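Local coordinates for protein tail assembly chaperone (Enterobacteria phage HK97, PDB 2OB9) that probably acts as a chaperone in assembly of the phage tail, and forms an eight-chain assembly in the crystal, at residues Asp72-Ile77 / Val97-Tyr101; Val34-Pro38 / Gln111-Ile116. One frame throughout, in Å; residues are numbered along the deposited sequence.

Contact 1: residues Asp72-Ile77 / Val97-Tyr101; sequences DVVLFI and VREIY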
loop_
_atom_site.group_PDB
_atom_site.type_symbol
_atom_site.label_atom_id
_atom_site.label_comp_id
_atom_site.label_asym_id
_atom_site.label_seq_id
_atom_site.Cartn_x
_atom_site.Cartn_y
_atom_site.Cartn_z
ATOM N N ASP A 72 21.999 5.517 -15.738
ATOM C CA ASP A 72 22.576 6.716 -16.345
ATOM C C ASP A 72 23.255 6.334 -17.668
ATOM O O ASP A 72 23.067 6.994 -18.696
ATOM C CB ASP A 72 23.562 7.439 -15.414
ATOM C CG ASP A 72 22.880 8.226 -14.311
ATOM O OD1 ASP A 72 21.632 8.226 -14.245
ATOM O OD2 ASP A 72 23.591 8.834 -13.468
ATOM N N VAL A 73 24.043 5.267 -17.680
ATOM C CA VAL A 73 24.718 4.961 -18.956
ATOM C C VAL A 73 23.752 4.674 -20.122
ATOM O O VAL A 73 24.063 5.016 -21.235
ATOM C CB VAL A 73 25.975 3.988 -18.881
ATOM C CG1 VAL A 73 26.553 3.859 -17.490
ATOM C CG2 VAL A 73 25.745 2.672 -19.597
ATOM N N VAL A 74 22.573 4.105 -19.823
ATOM C CA VAL A 74 21.497 3.772 -20.773
ATOM C C VAL A 74 20.873 4.998 -21.383
ATOM O O VAL A 74 20.615 5.038 -22.598
ATOM C CB VAL A 74 20.384 2.906 -20.080
ATOM C CG1 VAL A 74 18.955 3.116 -20.703
ATOM C CG2 VAL A 74 20.783 1.464 -20.078
ATOM N N LEU A 75 20.608 5.993 -20.551
ATOM C CA LEU A 75 20.185 7.270 -21.057
ATOM C C LEU A 75 21.311 7.894 -21.875
ATOM O O LEU A 75 21.060 8.517 -22.905
ATOM C CB LEU A 75 19.734 8.225 -19.919
ATOM C CG LEU A 75 18.296 8.242 -19.454
ATOM C CD1 LEU A 75 18.048 9.388 -18.462
ATOM C CD2 LEU A 75 17.363 8.332 -20.653
ATOM N N PHE A 76 22.546 7.786 -21.397
ATOM C CA PHE A 76 23.691 8.430 -22.094
ATOM C C PHE A 76 23.879 7.976 -23.536
ATOM O O PHE A 76 24.100 8.783 -24.469
ATOM C CB PHE A 76 25.004 8.228 -21.325
ATOM C CG PHE A 76 26.224 8.734 -22.080
ATOM C CD1 PHE A 76 26.507 10.100 -22.147
ATOM C CD2 PHE A 76 27.086 7.843 -22.735
ATOM C CE1 PHE A 76 27.633 10.571 -22.850
ATOM C CE2 PHE A 76 28.218 8.324 -23.448
ATOM C CZ PHE A 76 28.485 9.675 -23.478
ATOM N N ILE A 77 23.844 6.667 -23.696
ATOM C CA ILE A 77 23.997 6.041 -24.962
ATOM C C ILE A 77 22.919 6.533 -25.928
ATOM O O ILE A 77 23.146 6.624 -27.113
ATOM C CB ILE A 77 23.947 4.554 -24.753
ATOM C CG1 ILE A 77 25.317 4.055 -24.300
ATOM C CG2 ILE A 77 23.423 3.820 -25.966
ATOM C CD1 ILE A 77 25.207 2.720 -23.546
ATOM N N VAL A 97 30.377 0.764 -22.520
ATOM C CA VAL A 97 30.352 2.179 -22.088
ATOM C C VAL A 97 30.404 2.316 -20.560
ATOM O O VAL A 97 31.066 3.192 -20.041
ATOM C CB VAL A 97 29.127 2.969 -22.704
ATOM C CG1 VAL A 97 29.035 4.389 -22.154
ATOM C CG2 VAL A 97 29.192 2.978 -24.228
ATOM N N ARG A 98 29.688 1.436 -19.864
ATOM C CA ARG A 98 29.704 1.362 -18.401
ATOM C C ARG A 98 31.109 1.332 -17.753
ATOM O O ARG A 98 31.319 1.988 -16.724
ATOM C CB ARG A 98 28.867 0.164 -17.912
ATOM C CG ARG A 98 27.818 0.519 -16.846
ATOM C CD ARG A 98 27.218 -0.740 -16.158
ATOM N NE ARG A 98 26.209 -1.411 -16.978
ATOM C CZ ARG A 98 26.138 -2.724 -17.187
ATOM N NH1 ARG A 98 27.017 -3.545 -16.640
ATOM N NH2 ARG A 98 25.173 -3.217 -17.948
ATOM N N GLU A 99 32.069 0.616 -18.347
ATOM C CA GLU A 99 33.423 0.581 -17.761
ATOM C C GLU A 99 34.290 1.845 -17.914
ATOM O O GLU A 99 35.248 2.037 -17.138
ATOM C CB GLU A 99 34.212 -0.683 -18.134
ATOM C CG GLU A 99 34.217 -1.105 -19.574
ATOM C CD GLU A 99 35.242 -2.223 -19.843
ATOM O OE1 GLU A 99 36.442 -2.038 -19.506
ATOM O OE2 GLU A 99 34.845 -3.284 -20.391
ATOM N N ILE A 100 33.948 2.713 -18.862
ATOM C CA ILE A 100 34.686 3.952 -19.057
ATOM C C ILE A 100 33.897 5.189 -18.673
ATOM O O ILE A 100 34.437 6.287 -18.699
ATOM C CB ILE A 100 35.261 4.131 -20.545
ATOM C CG1 ILE A 100 34.392 5.051 -21.455
ATOM C CG2 ILE A 100 35.781 2.806 -21.149
ATOM C CD1 ILE A 100 33.082 4.568 -22.026
ATOM N N TYR A 101 32.618 5.028 -18.348
ATOM C CA TYR A 101 31.769 6.150 -18.006
ATOM C C TYR A 101 32.306 6.935 -16.804
ATOM O O TYR A 101 32.523 6.390 -15.706
ATOM C CB TYR A 101 30.346 5.657 -17.748
ATOM C CG TYR A 101 29.255 6.707 -17.603
ATOM C CD1 TYR A 101 28.485 7.108 -18.709
ATOM C CD2 TYR A 101 28.925 7.233 -16.348
ATOM C CE1 TYR A 101 27.431 8.036 -18.560
ATOM C CE2 TYR A 101 27.880 8.149 -16.188
ATOM C CZ TYR A 101 27.142 8.556 -17.306
ATOM O OH TYR A 101 26.113 9.465 -17.162
#

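Contact 2: residues Val34-Pro38 / Gln111-Ile116; sequences VLREP and QALDLI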
loop_
_atom_site.group_PDB
_atom_site.type_symbol
_atom_site.label_atom_id
_atom_site.label_comp_id
_atom_site.label_asym_id
_atom_site.label_seq_id
_atom_site.Cartn_x
_atom_site.Cartn_y
_atom_site.Cartn_z
ATOM N N VAL A 34 26.232 16.155 -30.993
ATOM C CA VAL A 34 24.862 16.587 -30.921
ATOM C C VAL A 34 24.225 15.835 -29.760
ATOM O O VAL A 34 24.348 14.627 -29.636
ATOM C CB VAL A 34 24.114 16.326 -32.268
ATOM C CG1 VAL A 34 22.604 16.445 -32.084
ATOM C CG2 VAL A 34 24.596 17.286 -33.376
ATOM N N LEU A 35 23.590 16.580 -28.882
ATOM C CA LEU A 35 22.844 16.030 -27.772
ATOM C C LEU A 35 21.353 16.160 -28.079
ATOM O O LEU A 35 20.870 17.241 -28.421
ATOM C CB LEU A 35 23.162 16.822 -26.465
ATOM C CG LEU A 35 24.592 16.760 -25.897
ATOM C CD1 LEU A 35 24.685 17.467 -24.547
ATOM C CD2 LEU A 35 25.139 15.306 -25.795
ATOM N N ARG A 36 20.641 15.048 -27.943
ATOM C CA ARG A 36 19.200 15.000 -28.150
ATOM C C ARG A 36 18.542 14.592 -26.826
ATOM O O ARG A 36 19.166 13.928 -26.043
ATOM C CB ARG A 36 18.860 14.023 -29.305
ATOM C CG ARG A 36 18.908 12.546 -28.948
ATOM C CD ARG A 36 18.249 11.841 -30.086
ATOM N NE ARG A 36 18.348 10.391 -30.260
ATOM C CZ ARG A 36 17.910 9.466 -29.412
ATOM N NH1 ARG A 36 17.483 9.816 -28.189
ATOM N NH2 ARG A 36 17.962 8.162 -29.764
ATOM N N GLU A 37 17.318 15.040 -26.562
ATOM C CA GLU A 37 16.530 14.507 -25.465
ATOM C C GLU A 37 16.362 12.977 -25.655
ATOM O O GLU A 37 16.449 12.497 -26.768
ATOM C CB GLU A 37 15.170 15.195 -25.399
ATOM C CG GLU A 37 14.253 14.847 -26.552
ATOM C CD GLU A 37 12.941 15.582 -26.452
ATOM O OE1 GLU A 37 12.281 15.432 -25.403
ATOM O OE2 GLU A 37 12.567 16.286 -27.419
ATOM N N PRO A 38 16.175 12.213 -24.565
ATOM C CA PRO A 38 15.984 10.776 -24.751
ATOM C C PRO A 38 14.673 10.412 -25.408
ATOM O O PRO A 38 13.663 11.128 -25.263
ATOM C CB PRO A 38 16.013 10.219 -23.320
ATOM C CG PRO A 38 16.677 11.299 -22.520
ATOM C CD PRO A 38 16.258 12.572 -23.135
ATOM N N GLN A 111 23.441 17.888 -19.461
ATOM C CA GLN A 111 23.207 18.848 -20.511
ATOM C C GLN A 111 22.065 18.346 -21.418
ATOM O O GLN A 111 21.135 19.105 -21.688
ATOM C CB GLN A 111 24.508 19.061 -21.282
ATOM C CG GLN A 111 24.837 20.498 -21.625
ATOM C CD GLN A 111 26.180 20.663 -22.339
ATOM O OE1 GLN A 111 26.389 21.634 -23.082
ATOM N NE2 GLN A 111 27.095 19.732 -22.113
ATOM N N ALA A 112 22.095 17.065 -21.830
ATOM C CA ALA A 112 21.000 16.498 -22.660
ATOM C C ALA A 112 19.612 16.514 -21.978
ATOM O O ALA A 112 18.601 16.862 -22.611
ATOM C CB ALA A 112 21.329 15.092 -23.148
ATOM N N LEU A 113 19.577 16.132 -20.700
ATOM C CA LEU A 113 18.351 16.153 -19.897
ATOM C C LEU A 113 17.840 17.581 -19.654
ATOM O O LEU A 113 16.672 17.741 -19.466
ATOM C CB LEU A 113 18.490 15.363 -18.560
ATOM C CG LEU A 113 18.933 13.887 -18.686
ATOM C CD1 LEU A 113 19.037 13.179 -17.338
ATOM C CD2 LEU A 113 18.042 13.138 -19.642
ATOM N N ASP A 114 18.714 18.588 -19.690
ATOM C CA ASP A 114 18.314 20.015 -19.686
ATOM C C ASP A 114 17.346 20.429 -20.807
ATOM O O ASP A 114 16.671 21.436 -20.692
ATOM C CB ASP A 114 19.541 20.941 -19.792
ATOM C CG ASP A 114 20.220 21.217 -18.451
ATOM O OD1 ASP A 114 19.601 20.999 -17.373
ATOM O OD2 ASP A 114 21.398 21.667 -18.490
ATOM N N LEU A 115 17.320 19.678 -21.903
ATOM C CA LEU A 115 16.503 20.044 -23.061
ATOM C C LEU A 115 15.027 19.826 -22.795
ATOM O O LEU A 115 14.197 20.529 -23.358
ATOM C CB LEU A 115 16.921 19.268 -24.310
ATOM C CG LEU A 115 18.309 19.525 -24.886
ATOM C CD1 LEU A 115 18.689 18.382 -25.762
ATOM C CD2 LEU A 115 18.333 20.810 -25.654
ATOM N N ILE A 116 14.711 18.845 -21.957
ATOM C CA ILE A 116 13.337 18.553 -21.572
ATOM C C ILE A 116 12.838 19.609 -20.592
ATOM O O ILE A 116 11.640 19.917 -20.579
ATOM C CB ILE A 116 13.229 17.194 -20.881
ATOM C CG1 ILE A 116 13.762 16.092 -21.779
ATOM C CG2 ILE A 116 11.795 16.890 -20.462
ATOM C CD1 ILE A 116 14.378 15.006 -20.973
#

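Contact 1: residues Asp72-Ile77 / Val97-Tyr101
In the helical part of the tail assembly chaperone fold, helix 61-79 packs against residues 97-101, which run from helix 94-98 into a turn. Val73 and Phe76 of the long helix meet Tyr101 here. The two rings form a T-shaped (edge-to-face) pair: the edge of Tyr101 is turned to the face of Phe76, with centroids 5.6 Å apart and planes at 81°. CE1 of Tyr101 does the touching and also lies 3.7 Å from CB of Phe76. The Phe76 ring is swung anti to its own backbone N (chi1 173°), which brings it beside both Tyr101 and Val97. Val73 takes one face of the tyrosine ring. Its CG1 makes a CH-pi contact, 4.1 Å from the Tyr101 centroid and 19° off the ring normal. The same methyl meets the aliphatic part of Arg98, with Val73 CG1 to Arg98 CG at 3.6 Å. The guanidinium of Arg98 turns elsewhere, to a salt bridge with Glu94. One turn on from Val73, Ile77 lies alongside Val97, with Ile77 CD1 4.0 Å from Val97 CB. Phe89 packs on Phe76, Ile77 and Val97, and the ring of His105 also meets Phe76. At the other end Asp72 accepts a hydrogen bond through OD2 from the backbone N of Ala119 of the second subunit. Asp72 CB lies 3.7 Å from Tyr101 OH.

Contact 2: residues Val34-Pro38 / Gln111-Ile116
Leu35, on the middle strand of the small antiparallel sheet, points at the C-terminal part of helix 103-113. The tight part of the contact lies here. Leu35 CD1 comes within 3.6 Å of Gln111 CB, and the leucine branch enters roughly perpendicular to the glutamine chain. CB of Leu35 faces the methyl of Ala112 at 4.2 Å. This small side chain lets the helix come near the strand: the CA atoms of Leu35 and Ala112 are 5.5 Å apart. Leu115 reaches back to the strand. Its CD1 lies against the strand backbone, 3.6 Å from Leu35 O and 3.7 Å from Glu37 N. Past the strand, Pro38 CG lies 3.7 Å from Leu113 CD2. The packing is looser toward the partly exposed Ile116. Ile116 has polar and apolar neighbours: its CG1 lies 4.0 Å from Glu37 OE1, and its CD1 lies against Pro38 CD. In Glu37, chi1 of 69° sets CG between the backbone N and the carbonyl carbon, and the extended chain carries the carboxylate past Ile116. Glu37 OE2 takes the backbone N of Arg19 and OE1 forms a salt bridge with Arg107 of the third subunit, while Arg36 points away from the helix and pairs with Asp78. Strand 20-25 adds Val23 beside Leu35 and Gln111, helix 61-79 meets Ala112 through Val79 and Pro38 through Leu75, and Trp43 of helix 40-49 touches Pro38, Leu113 and Ile116.

How the contacts relate
From the N terminus, helix 6-11 leads to strand 20-25 and then strand 31-36, whose end supplies the first half of contact 2. The chain then passes through helix 40-49 into helix 61-79, where contact 1 begins. Contact 1 closes a short loop of 19 residues, which includes strand 80-81. Helix 103-113 follows directly and leads to 111-116, closing the larger loop of contact 2. Contact 1 is therefore nested inside contact 2. Their centres are about 15 Å apart, yet they touch: Leu75 of helix 61-79 packs on Pro38 and Leu113. Contact 1 ties helix 61-79 to helix 94-98 and the turn it runs into, and contact 2 joins the C-terminal helix to the sheet.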